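Local coordinates for probable glutamine-binding lipoprotein GlnH (GLNBP) (Mycobacterium tuberculosis, PDB 6H20), which probably captures amino acids such as aspartate and asparagine outside the cell, as a solute-binding lipoprotein linked to protein kinase G signalling, at residues N142-A147 with T208-L213. Residues are numbered along the deposited sequence; the frame is centred on the assembly and turned at random.
Sequences NQRILA and TDDTIL. With ASN (asparagine), chain B.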
ATOM      1  N   ASN A 142      -9.346   3.762  -0.193  1.00 15.36           N
ATOM      2  CA  ASN A 142     -10.375   3.304   0.732  1.00 16.63           C
ATOM      3  C   ASN A 142     -10.769   1.878   0.387  1.00 14.80           C
ATOM      4  O   ASN A 142     -10.902   1.533  -0.797  1.00 16.17           O
ATOM      5  CB  ASN A 142     -11.615   4.198   0.718  1.00 21.99           C
ATOM      6  CG  ASN A 142     -12.343   4.185   2.052  1.00 23.26           C
ATOM      7  OD1 ASN A 142     -12.886   3.152   2.462  1.00 26.57           O
ATOM      8  ND2 ASN A 142     -12.353   5.331   2.743  1.00 23.31           N
ATOM      9  N   GLN A 143     -10.976   1.067   1.428  1.00 13.71           N
ATOM     10  CA  GLN A 143     -11.288  -0.348   1.230  1.00 13.38           C
ATOM     11  C   GLN A 143     -12.671  -0.509   0.606  1.00 13.21           C
ATOM     12  O   GLN A 143     -13.655   0.057   1.102  1.00 15.18           O
ATOM     13  CB  GLN A 143     -11.245  -1.079   2.573  1.00 14.54           C
ATOM     14  CG  GLN A 143     -11.508  -2.592   2.435  1.00 14.60           C
ATOM     15  CD  GLN A 143     -11.033  -3.360   3.657  1.00 14.92           C
ATOM     16  OE1 GLN A 143     -10.396  -2.799   4.552  1.00 16.46           O
ATOM     17  NE2 GLN A 143     -11.353  -4.655   3.703  1.00 15.73           N
ATOM     18  N   ARG A 144     -12.757  -1.314  -0.458  1.00 14.77           N
ATOM     19  CA  ARG A 144     -14.040  -1.621  -1.100  1.00 15.32           C
ATOM     20  C   ARG A 144     -14.090  -3.116  -1.416  1.00 13.12           C
ATOM     21  O   ARG A 144     -13.301  -3.909  -0.889  1.00 13.68           O
ATOM     22  CB  ARG A 144     -14.291  -0.716  -2.320  1.00 15.27           C
ATOM     23  CG  ARG A 144     -14.372   0.771  -1.945  1.00 14.86           C
ATOM     24  CD  ARG A 144     -14.780   1.644  -3.121  1.00 16.92           C
ATOM     25  NE  ARG A 144     -16.161   1.378  -3.511  1.00 18.64           N
ATOM     26  CZ  ARG A 144     -16.705   1.821  -4.642  1.00 22.12           C
ATOM     27  NH1 ARG A 144     -15.980   2.549  -5.483  1.00 21.63           N
ATOM     28  NH2 ARG A 144     -17.971   1.541  -4.933  1.00 22.52           N
ATOM     29  N   ILE A 145     -15.019  -3.500  -2.289  1.00 13.66           N
ATOM     30  CA  ILE A 145     -15.277  -4.901  -2.624  1.00 16.35           C
ATOM     31  C   ILE A 145     -15.121  -5.098  -4.128  1.00 13.72           C
ATOM     32  O   ILE A 145     -15.580  -4.268  -4.923  1.00 15.90           O
ATOM     33  CB  ILE A 145     -16.697  -5.314  -2.173  1.00 16.40           C
ATOM     34  CG1 ILE A 145     -16.879  -5.137  -0.661  1.00 17.09           C
ATOM     35  CG2 ILE A 145     -17.003  -6.745  -2.599  1.00 16.00           C
ATOM     36  CD1 ILE A 145     -18.339  -5.204  -0.200  1.00 20.44           C
ATOM     37  N   LEU A 146     -14.499  -6.213  -4.518  1.00 13.91           N
ATOM     38  CA  LEU A 146     -14.360  -6.611  -5.915  1.00 13.47           C
ATOM     39  C   LEU A 146     -15.089  -7.936  -6.123  1.00 14.54           C
ATOM     40  O   LEU A 146     -14.854  -8.903  -5.388  1.00 15.80           O
ATOM     41  CB  LEU A 146     -12.874  -6.784  -6.261  1.00 16.44           C
ATOM     42  CG  LEU A 146     -12.532  -7.245  -7.680  1.00 15.77           C
ATOM     43  CD1 LEU A 146     -12.697  -6.091  -8.628  1.00 21.22           C
ATOM     44  CD2 LEU A 146     -11.090  -7.770  -7.725  1.00 21.41           C
ATOM     45  N   ALA A 147     -15.976  -7.986  -7.112  1.00 15.07           N
ATOM     46  CA  ALA A 147     -16.720  -9.208  -7.382  1.00 16.14           C
ATOM     47  C   ALA A 147     -16.952  -9.322  -8.881  1.00 15.18           C
ATOM     48  O   ALA A 147     -16.848  -8.328  -9.607  1.00 15.71           O
ATOM     49  CB  ALA A 147     -18.064  -9.202  -6.641  1.00 19.30           C
ATOM     50  N   THR A 208     -10.191  -5.092  -0.456  1.00 13.73           N
ATOM     51  CA  THR A 208      -8.998  -4.333  -0.065  1.00 13.31           C
ATOM     52  C   THR A 208      -9.134  -2.928  -0.640  1.00 13.35           C
ATOM     53  O   THR A 208     -10.198  -2.552  -1.155  1.00 13.56           O
ATOM     54  CB  THR A 208      -7.692  -5.035  -0.476  1.00 11.87           C
ATOM     55  OG1 THR A 208      -6.577  -4.337   0.088  1.00 13.78           O
ATOM     56  CG2 THR A 208      -7.478  -5.072  -1.985  1.00 14.11           C
ATOM     57  N   ASP A 209      -8.046  -2.161  -0.560  1.00 14.52           N
ATOM     58  CA  ASP A 209      -8.004  -0.792  -1.056  1.00 13.08           C
ATOM     59  C   ASP A 209      -8.535  -0.716  -2.483  1.00 11.85           C
ATOM     60  O   ASP A 209      -8.153  -1.516  -3.339  1.00 13.46           O
ATOM     61  CB  ASP A 209      -6.543  -0.330  -1.109  1.00 15.13           C
ATOM     62  CG  ASP A 209      -5.776  -0.526   0.193  1.00 15.23           C
ATOM     63  OD1 ASP A 209      -6.328  -0.963   1.229  1.00 13.97           O
ATOM     64  OD2 ASP A 209      -4.569  -0.228   0.144  1.00 15.56           O
ATOM     65  N   ASP A 210      -9.370   0.299  -2.753  1.00 12.97           N
ATOM     66  CA  ASP A 210      -9.927   0.442  -4.099  1.00 14.31           C
ATOM     67  C   ASP A 210      -8.847   0.636  -5.163  1.00 14.76           C
ATOM     68  O   ASP A 210      -9.015   0.191  -6.307  1.00 15.21           O
ATOM     69  CB  ASP A 210     -11.014   1.530  -4.153  1.00 14.39           C
ATOM     70  CG  ASP A 210     -10.557   2.918  -3.673  1.00 17.59           C
ATOM     71  OD1 ASP A 210      -9.425   3.129  -3.187  1.00 15.53           O
ATOM     72  OD2 ASP A 210     -11.400   3.840  -3.797  1.00 20.94           O
ATOM     73  N   THR A 211      -7.729   1.263  -4.794  1.00 14.82           N
ATOM     74  CA  THR A 211      -6.564   1.383  -5.670  1.00 13.50           C
ATOM     75  C   THR A 211      -6.051   0.013  -6.114  1.00 14.74           C
ATOM     76  O   THR A 211      -5.839  -0.228  -7.311  1.00 16.10           O
ATOM     77  CB  THR A 211      -5.456   2.088  -4.887  1.00 13.98           C
ATOM     78  OG1 THR A 211      -5.431   1.543  -3.563  1.00 13.14           O
ATOM     79  CG2 THR A 211      -5.723   3.602  -4.804  1.00 15.58           C
ATOM     80  N   ILE A 212      -5.796  -0.882  -5.153  1.00 14.18           N
ATOM     81  CA  ILE A 212      -5.330  -2.239  -5.466  1.00 12.90           C
ATOM     82  C   ILE A 212      -6.376  -2.975  -6.294  1.00 13.78           C
ATOM     83  O   ILE A 212      -6.056  -3.654  -7.290  1.00 14.38           O
ATOM     84  CB  ILE A 212      -4.985  -3.000  -4.168  1.00 13.59           C
ATOM     85  CG1 ILE A 212      -3.859  -2.293  -3.418  1.00 15.40           C
ATOM     86  CG2 ILE A 212      -4.626  -4.476  -4.481  1.00 15.06           C
ATOM     87  CD1 ILE A 212      -3.559  -2.933  -2.065  1.00 15.21           C
ATOM     88  N   LEU A 213      -7.646  -2.857  -5.897  1.00 12.88           N
ATOM     89  CA  LEU A 213      -8.715  -3.529  -6.638  1.00 12.95           C
ATOM     90  C   LEU A 213      -8.785  -3.049  -8.084  1.00 13.61           C
ATOM     91  O   LEU A 213      -9.041  -3.852  -8.992  1.00 14.82           O
ATOM     92  CB  LEU A 213     -10.058  -3.295  -5.950  1.00 15.00           C
ATOM     93  CG  LEU A 213     -10.247  -3.863  -4.542  1.00 14.23           C
ATOM     94  CD1 LEU A 213     -11.673  -3.572  -4.075  1.00 14.68           C
ATOM     95  CD2 LEU A 213      -9.962  -5.371  -4.503  1.00 14.75           C
TER
HETATM   96  N   ASN B 401      -3.038  -0.813   2.352  1.00 15.01           N
HETATM   97  CA  ASN B 401      -3.382  -2.055   3.043  1.00 14.26           C
HETATM   98  C   ASN B 401      -2.378  -2.310   4.153  1.00 15.65           C
HETATM   99  O   ASN B 401      -2.336  -3.417   4.720  1.00 14.72           O
HETATM  100  CB  ASN B 401      -3.420  -3.231   2.065  1.00 15.45           C
HETATM  101  CG  ASN B 401      -2.058  -3.581   1.518  1.00 16.10           C
HETATM  102  OD1 ASN B 401      -1.112  -2.803   1.588  1.00 17.19           O
HETATM  103  ND2 ASN B 401      -1.945  -4.781   0.998  1.00 15.55           N
HETATM  104  OXT ASN B 401      -1.601  -1.386   4.476  1.00 15.29           O
HETATM  105  O   HOH W   1      -7.995  -2.448   2.723  1.00 24.47           O
HETATM  106  O   HOH W   2     -13.303   3.596  -5.654  1.00 32.93           O
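Asp210 sets its CG between its own backbone N and carbonyl carbon (chi1 56°), which turns the carboxylate back to strand 139-148, while Asp209 places CG anti to its carbonyl carbon and reaches the ligand. Two hydrogen bonds join Asn142 and Asp210: Asp210 N donates to Asn142 O at 2.8 Å, and Asn142 N meets Asp210 OD1 at 3.1 Å, nearly straight but from above the carboxylate plane. Two residues along, past the non-hydrogen-bonded pair Gln143 and Asp209, Arg144 N donates to Thr208 O (2.9 Å), so the strand grips the chain just where it leaves strand 205-207 for helix 210-219. This strand-to-helix corner lines the amino acid cleft of a family 3 solute-binding protein: Asp209 OD2 accepts a hydrogen bond from bound asparagine (ASN N, 2.7 Å), and Tyr235 OH is hydrogen-bonded to the same oxygen. Water 1 donates to Asp209 OD1 and weakly to Gln143 OE1; Ser207 OG holds Gln143 NE2. The Arg144 chain bends at chi3 (68°) and crosses Asp210 obliquely; water 2 bridges Arg144 NH1 and Asp210 OD2, while Arg144 NH2 bonds Gly227 O. Further along, Leu213 CD2 packs on Leu146 CB at 3.7 Å, and Leu213 CD1 lies 3.6 Å from Arg144 O.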